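Side-chain contacts in phosphoserine aminotransferase (Bacillus circulans, PDB 2C0R), which catalyses the reversible, pyridoxal-phosphate-dependent transamination between phosphoserine and 2-oxoglutarate in serine biosynthesis, and a matching step in pyridoxine biosynthesis: residues Val98-Gly101 / Ser102-Lys106; Val207-Glu211 / Asp212-Glu216; Gly288-Val292 / Asp293-Asp297; Ser273-Tyr276 / Asp277-Gln281. The protein carries 1 engineered substitution. All blocks are in the same frame, centred on the assembly; numbering follows the deposited sequence.

Interaction 1. Residues Val98-Gly101 / Ser102-Lys106; sequences VMTG and SWASK. With PLP (pyridoxal-5'-phosphate), chain C.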
# COMPACT_ATOMS: atom_id res chain seq x y z
N VAL A 98 15.57 -12.84 17.97
CA VAL A 98 15.54 -14.31 18.05
C VAL A 98 15.60 -14.85 16.62
O VAL A 98 14.69 -14.48 15.85
CB VAL A 98 14.27 -14.75 18.76
CG1 VAL A 98 14.23 -16.31 18.86
CG2 VAL A 98 14.11 -14.09 20.12
N MET A 99 16.60 -15.63 16.27
CA MET A 99 16.91 -15.98 14.89
C MET A 99 16.39 -17.39 14.61
O MET A 99 16.99 -18.39 14.95
CB MET A 99 18.40 -15.87 14.56
CG MET A 99 18.98 -14.52 14.91
SD MET A 99 18.13 -13.13 14.08
CE MET A 99 18.45 -13.60 12.37
N THR A 100 15.21 -17.42 13.97
CA THR A 100 14.45 -18.66 13.78
C THR A 100 14.33 -19.05 12.33
O THR A 100 13.62 -20.02 12.02
CB THR A 100 13.02 -18.52 14.39
OG1 THR A 100 12.52 -17.22 14.00
CG2 THR A 100 13.10 -18.56 15.90
N GLY A 101 14.97 -18.33 11.42
CA GLY A 101 14.79 -18.75 10.02
C GLY A 101 14.76 -17.52 9.13
O GLY A 101 15.28 -16.42 9.39
N SER A 102 14.12 -17.68 8.00
CA SER A 102 14.23 -16.73 6.90
C SER A 102 13.70 -15.36 7.21
O SER A 102 14.30 -14.33 6.82
CB SER A 102 13.45 -17.30 5.70
OG SER A 102 14.17 -18.44 5.22
N TRP A 103 12.55 -15.30 7.90
CA TRP A 103 12.02 -13.95 8.13
C TRP A 103 12.70 -13.25 9.31
O TRP A 103 12.84 -12.04 9.29
CB TRP A 103 10.51 -14.06 8.27
CG TRP A 103 9.89 -14.29 6.91
CD1 TRP A 103 9.19 -15.37 6.49
CD2 TRP A 103 9.95 -13.38 5.80
NE1 TRP A 103 8.79 -15.19 5.18
CE2 TRP A 103 9.25 -13.98 4.74
CE3 TRP A 103 10.53 -12.12 5.61
CZ2 TRP A 103 9.11 -13.35 3.50
CZ3 TRP A 103 10.39 -11.49 4.37
CH2 TRP A 103 9.69 -12.11 3.33
N ALA A 104 13.13 -14.01 10.32
CA ALA A 104 13.95 -13.40 11.34
C ALA A 104 15.22 -12.84 10.72
O ALA A 104 15.67 -11.76 11.04
CB ALA A 104 14.38 -14.46 12.34
N SER A 105 15.79 -13.59 9.77
CA SER A 105 17.04 -13.13 9.14
C SER A 105 16.83 -11.83 8.38
O SER A 105 17.69 -10.93 8.38
CB SER A 105 17.63 -14.16 8.18
OG SER A 105 18.12 -15.28 8.91
N LYS A 106 15.69 -11.71 7.69
CA LYS A 106 15.43 -10.46 6.94
C LYS A 106 15.30 -9.30 7.92
O LYS A 106 15.73 -8.18 7.69
CB LYS A 106 14.15 -10.62 6.12
CG LYS A 106 14.37 -11.50 4.89
CD LYS A 106 14.97 -10.65 3.79
CE LYS A 106 14.88 -11.30 2.42
NZ LYS A 106 13.60 -10.94 1.74
N1 PLP C . 7.47 -11.60 7.74
C2 PLP C . 6.83 -12.79 7.56
C2A PLP C . 6.78 -13.73 8.76
C3 PLP C . 6.26 -13.10 6.37
O3 PLP C . 5.57 -14.26 6.19
C4 PLP C . 6.27 -12.15 5.36
C4A PLP C . 5.63 -12.49 4.01
C5 PLP C . 6.99 -10.99 5.54
C6 PLP C . 7.52 -10.66 6.75
C5A PLP C . 7.17 -10.00 4.38
O4P PLP C . 5.95 -9.30 4.14
P PLP C . 5.81 -8.19 3.01
O1P PLP C . 4.46 -7.58 3.21
O2P PLP C . 5.92 -8.97 1.71
O3P PLP C . 6.94 -7.25 3.20
O HOH W 1 17.34 -16.56 11.42

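Interaction 2. Residues Val207-Glu211 / Asp212-Glu216; sequences VIVRE and DLVAE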
# COMPACT_ATOMS: atom_id res chain seq x y z
N VAL A 207 -0.14 -2.77 12.38
CA VAL A 207 0.85 -2.58 13.44
C VAL A 207 0.13 -2.22 14.72
O VAL A 207 -0.61 -1.22 14.73
CB VAL A 207 1.87 -1.49 13.07
CG1 VAL A 207 2.86 -1.25 14.22
CG2 VAL A 207 2.58 -1.85 11.80
N ILE A 208 0.23 -3.05 15.73
CA ILE A 208 -0.48 -2.80 16.98
C ILE A 208 0.58 -2.46 18.02
O ILE A 208 1.44 -3.31 18.25
CB ILE A 208 -1.28 -4.02 17.42
CG1 ILE A 208 -2.15 -4.59 16.28
CG2 ILE A 208 -2.12 -3.70 18.64
CD1 ILE A 208 -2.97 -5.79 16.71
N VAL A 209 0.53 -1.26 18.57
CA VAL A 209 1.64 -0.76 19.35
C VAL A 209 1.13 -0.21 20.67
O VAL A 209 0.09 0.41 20.79
CB VAL A 209 2.40 0.30 18.52
CG1 VAL A 209 1.53 1.54 18.26
CG2 VAL A 209 3.71 0.60 19.20
N ARG A 210 1.92 -0.51 21.69
CA ARG A 210 1.67 0.03 23.02
C ARG A 210 1.90 1.55 22.94
O ARG A 210 2.98 1.98 22.54
CB ARG A 210 2.58 -0.66 24.03
CG ARG A 210 1.98 -0.67 25.43
CD ARG A 210 2.72 -1.53 26.42
NE ARG A 210 4.13 -1.12 26.49
CZ ARG A 210 5.09 -2.03 26.59
NH1 ARG A 210 4.79 -3.33 26.64
NH2 ARG A 210 6.35 -1.65 26.65
N GLU A 211 0.88 2.32 23.29
CA GLU A 211 0.94 3.74 23.03
C GLU A 211 2.14 4.35 23.75
O GLU A 211 2.80 5.24 23.22
CB GLU A 211 -0.37 4.41 23.46
CG GLU A 211 -1.51 4.08 22.51
CD GLU A 211 -2.89 4.36 23.06
OE1 GLU A 211 -3.15 4.39 24.30
OE2 GLU A 211 -3.83 4.57 22.25
N ASP A 212 2.46 3.85 24.93
CA ASP A 212 3.54 4.44 25.72
C ASP A 212 4.92 4.28 25.10
O ASP A 212 5.90 4.95 25.44
CB ASP A 212 3.49 3.88 27.15
CG ASP A 212 3.54 2.38 27.22
OD1 ASP A 212 4.24 1.75 26.42
OD2 ASP A 212 2.88 1.79 28.10
N LEU A 213 5.02 3.40 24.11
CA LEU A 213 6.30 3.21 23.45
C LEU A 213 6.59 4.18 22.30
O LEU A 213 7.74 4.31 21.88
CB LEU A 213 6.40 1.77 22.89
CG LEU A 213 6.44 0.73 24.01
CD1 LEU A 213 6.81 -0.62 23.38
CD2 LEU A 213 7.43 1.00 25.13
N VAL A 214 5.54 4.83 21.82
CA VAL A 214 5.67 5.64 20.60
C VAL A 214 5.16 7.06 20.75
O VAL A 214 4.78 7.73 19.79
CB VAL A 214 4.92 4.95 19.44
CG1 VAL A 214 5.67 3.70 19.02
CG2 VAL A 214 3.50 4.57 19.80
N ALA A 215 5.14 7.55 21.98
CA ALA A 215 4.59 8.87 22.25
C ALA A 215 5.39 9.96 21.56
O ALA A 215 4.88 10.99 21.11
CB ALA A 215 4.52 9.08 23.75
N GLU A 216 6.71 9.76 21.48
CA GLU A 216 7.56 10.74 20.80
C GLU A 216 8.54 9.95 19.93
O GLU A 216 9.43 9.28 20.49
CB GLU A 216 8.32 11.59 21.80
CG GLU A 216 7.60 12.18 22.99
CD GLU A 216 8.50 13.11 23.81
OE1 GLU A 216 8.45 13.10 25.06
OE2 GLU A 216 9.29 13.85 23.16

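Interaction 3. Residues Gly288-Val292 / Asp293-Asp297; sequences GCVDV and DSRSD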
# COMPACT_ATOMS: atom_id res chain seq x y z
N GLY A 288 8.50 -34.25 7.38
CA GLY A 288 8.39 -32.83 7.73
C GLY A 288 9.74 -32.11 7.69
O GLY A 288 10.79 -32.76 7.64
N CYS A 289 9.80 -30.78 7.74
CA CYS A 289 11.01 -29.96 7.60
C CYS A 289 11.48 -29.17 8.82
O CYS A 289 12.50 -28.37 8.80
CB CYS A 289 10.79 -28.91 6.48
SG CYS A 289 10.91 -29.78 4.91
N VAL A 290 10.62 -29.42 9.83
CA VAL A 290 10.95 -28.96 11.19
C VAL A 290 10.59 -30.06 12.19
O VAL A 290 9.89 -31.03 11.91
CB VAL A 290 10.23 -27.65 11.59
CG1 VAL A 290 10.43 -26.58 10.55
CG2 VAL A 290 8.75 -27.94 11.76
N ASP A 291 11.13 -29.89 13.39
CA ASP A 291 10.89 -30.81 14.49
C ASP A 291 9.41 -30.80 14.86
O ASP A 291 8.77 -29.75 14.73
CB ASP A 291 11.73 -30.40 15.69
CG ASP A 291 13.19 -30.76 15.55
OD1 ASP A 291 13.70 -31.19 14.49
OD2 ASP A 291 13.85 -30.56 16.58
N VAL A 292 8.89 -31.92 15.31
CA VAL A 292 7.48 -32.00 15.65
C VAL A 292 7.06 -30.88 16.58
O VAL A 292 6.07 -30.19 16.30
CB VAL A 292 7.14 -33.38 16.25
CG1 VAL A 292 5.73 -33.37 16.84
CG2 VAL A 292 7.29 -34.48 15.20
N ASP A 293 7.79 -30.58 17.63
CA ASP A 293 7.43 -29.58 18.60
C ASP A 293 7.58 -28.16 18.06
O ASP A 293 7.18 -27.27 18.81
CB ASP A 293 8.28 -29.69 19.89
CG ASP A 293 7.95 -30.99 20.62
OD1 ASP A 293 6.97 -31.66 20.26
OD2 ASP A 293 8.71 -31.30 21.54
N SER A 294 8.09 -27.95 16.86
CA SER A 294 8.22 -26.60 16.30
C SER A 294 7.19 -26.38 15.19
O SER A 294 7.16 -25.35 14.60
CB SER A 294 9.63 -26.37 15.74
OG SER A 294 10.52 -26.29 16.84
N ARG A 295 6.33 -27.36 14.92
CA ARG A 295 5.46 -27.31 13.77
C ARG A 295 4.50 -26.13 13.77
O ARG A 295 3.80 -25.87 14.73
CB ARG A 295 4.62 -28.59 13.73
CG ARG A 295 5.41 -29.74 13.12
CD ARG A 295 4.65 -31.06 13.24
NE ARG A 295 5.40 -32.06 12.44
CZ ARG A 295 4.97 -33.32 12.31
NH1 ARG A 295 3.85 -33.68 12.93
NH2 ARG A 295 5.68 -34.16 11.56
N SER A 296 4.44 -25.50 12.59
CA SER A 296 3.43 -24.47 12.36
C SER A 296 2.08 -25.04 11.98
O SER A 296 1.99 -26.00 11.24
CB SER A 296 3.95 -23.59 11.22
OG SER A 296 2.97 -22.62 10.84
N ASP A 297 1.04 -24.38 12.47
CA ASP A 297 -0.32 -24.68 12.04
C ASP A 297 -0.72 -23.77 10.88
O ASP A 297 -1.86 -23.90 10.46
CB ASP A 297 -1.35 -24.51 13.14
CG ASP A 297 -1.48 -25.78 13.99
OD1 ASP A 297 -0.73 -26.76 13.78
OD2 ASP A 297 -2.34 -25.80 14.88
O HOH W 2 7.49 -31.58 10.69

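Interaction 4. Residues Ser273-Tyr276 / Asp277-Gln281; sequences SLIY and DAIDQ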
# COMPACT_ATOMS: atom_id res chain seq x y z
N SER A 273 -3.84 -30.80 11.66
CA SER A 273 -3.71 -32.16 12.19
C SER A 273 -3.91 -33.13 11.04
O SER A 273 -3.20 -34.14 10.97
CB SER A 273 -4.77 -32.36 13.27
OG SER A 273 -4.82 -33.72 13.72
N LEU A 274 -4.85 -32.84 10.14
CA LEU A 274 -5.08 -33.80 9.04
C LEU A 274 -3.86 -33.94 8.15
O LEU A 274 -3.46 -35.02 7.71
CB LEU A 274 -6.28 -33.26 8.25
CG LEU A 274 -6.80 -34.28 7.23
CD1 LEU A 274 -7.64 -35.34 7.93
CD2 LEU A 274 -7.59 -33.54 6.17
N ILE A 275 -3.21 -32.80 7.88
CA ILE A 275 -2.09 -32.84 6.96
C ILE A 275 -0.86 -33.39 7.64
O ILE A 275 -0.12 -34.19 7.05
CB ILE A 275 -1.85 -31.44 6.40
CG1 ILE A 275 -3.04 -30.97 5.56
CG2 ILE A 275 -0.56 -31.44 5.62
CD1 ILE A 275 -3.07 -29.44 5.37
N TYR A 276 -0.58 -33.03 8.91
CA TYR A 276 0.57 -33.62 9.59
C TYR A 276 0.35 -35.12 9.73
O TYR A 276 1.35 -35.84 9.64
CB TYR A 276 0.78 -33.00 10.97
CG TYR A 276 1.50 -31.64 10.88
CD1 TYR A 276 0.86 -30.50 11.39
CD2 TYR A 276 2.77 -31.55 10.32
CE1 TYR A 276 1.55 -29.28 11.30
CE2 TYR A 276 3.44 -30.35 10.23
CZ TYR A 276 2.80 -29.21 10.74
OH TYR A 276 3.46 -28.02 10.65
N ASP A 277 -0.88 -35.56 9.95
CA ASP A 277 -1.11 -37.01 10.04
C ASP A 277 -0.78 -37.68 8.71
O ASP A 277 -0.28 -38.79 8.70
CB ASP A 277 -2.57 -37.32 10.39
CG ASP A 277 -2.86 -38.80 10.18
OD1 ASP A 277 -3.63 -39.28 9.30
OD2 ASP A 277 -2.25 -39.54 10.98
N ALA A 278 -1.10 -37.04 7.59
CA ALA A 278 -0.75 -37.56 6.27
C ALA A 278 0.75 -37.70 6.07
O ALA A 278 1.24 -38.63 5.47
CB ALA A 278 -1.27 -36.61 5.18
N ILE A 279 1.52 -36.74 6.58
CA ILE A 279 3.00 -36.84 6.54
C ILE A 279 3.52 -37.91 7.47
O ILE A 279 4.36 -38.72 7.11
CB ILE A 279 3.61 -35.46 6.92
CG1 ILE A 279 3.21 -34.41 5.87
CG2 ILE A 279 5.11 -35.59 7.11
CD1 ILE A 279 3.23 -32.98 6.44
N ASP A 280 2.97 -37.93 8.70
CA ASP A 280 3.46 -38.84 9.74
C ASP A 280 3.00 -40.26 9.54
O ASP A 280 3.49 -41.17 10.22
CB ASP A 280 3.01 -38.35 11.12
CG ASP A 280 3.71 -37.07 11.51
OD1 ASP A 280 4.75 -36.70 10.92
OD2 ASP A 280 3.20 -36.45 12.45
N GLN A 281 2.07 -40.52 8.65
CA GLN A 281 1.63 -41.87 8.31
C GLN A 281 1.81 -41.99 6.80
O GLN A 281 0.92 -42.12 5.98
CB GLN A 281 0.18 -42.04 8.71
CG GLN A 281 -0.14 -41.89 10.19
CD GLN A 281 0.39 -43.03 11.05
OE1 GLN A 281 1.11 -42.82 12.03
NE2 GLN A 281 0.01 -44.25 10.67
O HOH W 3 -4.68 -37.56 7.59

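Interaction 1. Residues Val98-Gly101 / Ser102-Lys106
Gly101 O accepts the amide of Ser105 at 2.9 Å. This is the first i to i+4 bond of helix 102-114, and Gly101 is its N-cap residue. A water adds a second link. It accepts from Gly101 N and is hydrogen-bonded to Ser105 OG at 2.9 Å.

The van der Waals contacts centre on the Ala104 methyl. Its CB meets oxygens of the strand end, 3.5 Å from Val98 O and 3.7 Å from Thr100 OG1. Its apolar partner is Met99, with Met99 CE 4.2 Å from Ala104 CB. The Met99 chain is bent at chi2 and chi3 (-58° and -61°), which curls CE back over the helix to 3.6 Å from Ser105 CA. Here strand 94-99 passes into the helix of a beta-alpha-beta unit completed by strand 117-122. Glu152 receives Thr100 OG1 and the amides of Trp103 and Ala104, so a carboxylate sits at the start of the helix.

The aromatic contact faces the cofactor. One indole face of Trp103 lies over the pyridoxal phosphate ring, with PLP C3 3.4 Å above the indole plane and toward its rim. Trp103 CH2 also approaches PLP C5A at 3.5 Å.

Interaction 2. Residues Val207-Glu211 / Asp212-Glu216
Arg210 reaches forward along the chain to Asp212 and Leu213. The contact is a tight turn with 3-10 character at the end of strand 205-210, a strand of the large mixed sheet. Arg210 is the centre of it. Its CG stands anti to the backbone N (chi1 -153°), and a bend at chi3 brings the guanidinium round to the following residues. Arg210 NE donates to Asp212 OD1 at 2.9 Å, in a nearly straight salt bridge. The oxygen lies in the guanidinium plane and uses its syn lone pair. The carboxylate plane is nevertheless turned 54° from the guanidinium plane. The bond probably helps to hold the arginine end in one orientation. Leu213 meets the same group: its CD1 lies over one face, while Leu213 CD2 comes closest to Arg210 NH2, at 3.2 Å.

Glu211 takes part through its backbone and CB. Its carbonyl O accepts Val214 N at 3.1 Å, and Glu211 CB sits 3.2 Å from Asp212 N. Glu211 also pairs through its backbone with Gly67, beside strand 68-73. A second backbone bond, Leu213 N to Arg210 O at 2.9 Å, helps close the turn. On the buried side, Val214 packs against Tyr227 and Val231 of helix 227-232. It meets Val209 tip to tip, with Val209 CG2 3.7 Å from Val214 CG1.

Interaction 3. Residues Gly288-Val292 / Asp293-Asp297
Val292 lays its CG2 methyl over one face of the Arg295 guanidinium. The methyl stands 3.9 Å above the plane and over its centre. The arginine chain is extended from CG to NE, and runs back past the valine. Its aliphatic part follows the valine backbone, with Arg295 CG 3.3 Å from Val292 O. The two side chains run at a slant to each other.

The chain here makes a short 3-10 turn in the loop between strands 287-288 and 299-303. Ser294 N donates to Asp291 O at 2.9 Å. Arg295 N donates to Val292 O at 3.2 Å. Both are i to i+3 bonds. Val290 CG2 packs 3.9 Å from Arg295 CA, and the same side chain touches Ala157.

A water closes the polar side. It donates to Val290 O at 2.7 Å and accepts from Arg295 NE at 2.8 Å, lying in the guanidinium plane at its edge. Other loops hold the same turn from outside: Asp291 OD2 is bonded to Thr130, and Ser294 OG to the amide of Leu131. The guanidinium also makes a salt bridge with Asp280 of helix 260-280. Thus one face carries the methyl, a water sits in plane at the edge, and NH2 pairs with Asp280. This division probably fixes the rotation of the group, and the nearby carboxylate would be expected to stabilise its positive charge.

Interaction 4. Residues Ser273-Tyr276 / Asp277-Gln281
Tyr276 and Ile279 lie side by side near the C-terminal end of helix 260-280, pointing the same way. Tyr276 CD2 is 4.2 Å from Ile279 CD1. This is the last part of a regular alpha-helix, and its i to i+4 ladder satisfies the carbonyls of residues 273-276 in turn. Ser273 O takes Asp277 N, Leu274 O takes Ala278 N, Ile275 O takes Ile279 N, and Tyr276 O takes Asp280 N. The last of these is the shortest, at 2.8 Å.

Leu274 O has a second donor. A water gives one hydrogen to it at 2.8 Å and the other to Asp277 OD1 at 2.6 Å. The Asp277 CG is anti to the backbone N (chi1 168°), which carries the carboxylate outward, where OD1 shares this water with Leu274 O. Gln281, the first residue to leave helical angles, adds a weak bond from its amide to Asp277 O.

The polar ends of two side chains are satisfied outside the helix. Tyr276 OH is hydrogen-bonded to Ser296 O. Asp280 has its partner in Arg295, which also touches the tyrosine. Ile275, Tyr276 and Ile279 all pack on Ile300 of strand 299-303, while Leu274 lies against helix 344-361. Ile275 and Ile279 meet one turn apart, with Ile275 CG2 4.2 Å from Ile279 CD1.

In the fold
All four contacts are local, so none closes a long loop, and none nests in or crosses another. From the N terminus, interaction 1 joins strand 94-99 to helix 102-114 beside the cofactor. Interaction 2 follows at the end of strand 205-210, in the same sheet, with centres about 24 Å apart. Interaction 4 comes next, finishing helix 260-280, and interaction 3 follows in the loop before strand 299-303. These last two touch directly, through polar bonds and packing, tying helix to loop. They lie on the opposite side of the chain's centre from interaction 2. Interaction 3 comes within about 7 Å of interaction 1, nearest atoms, without touching.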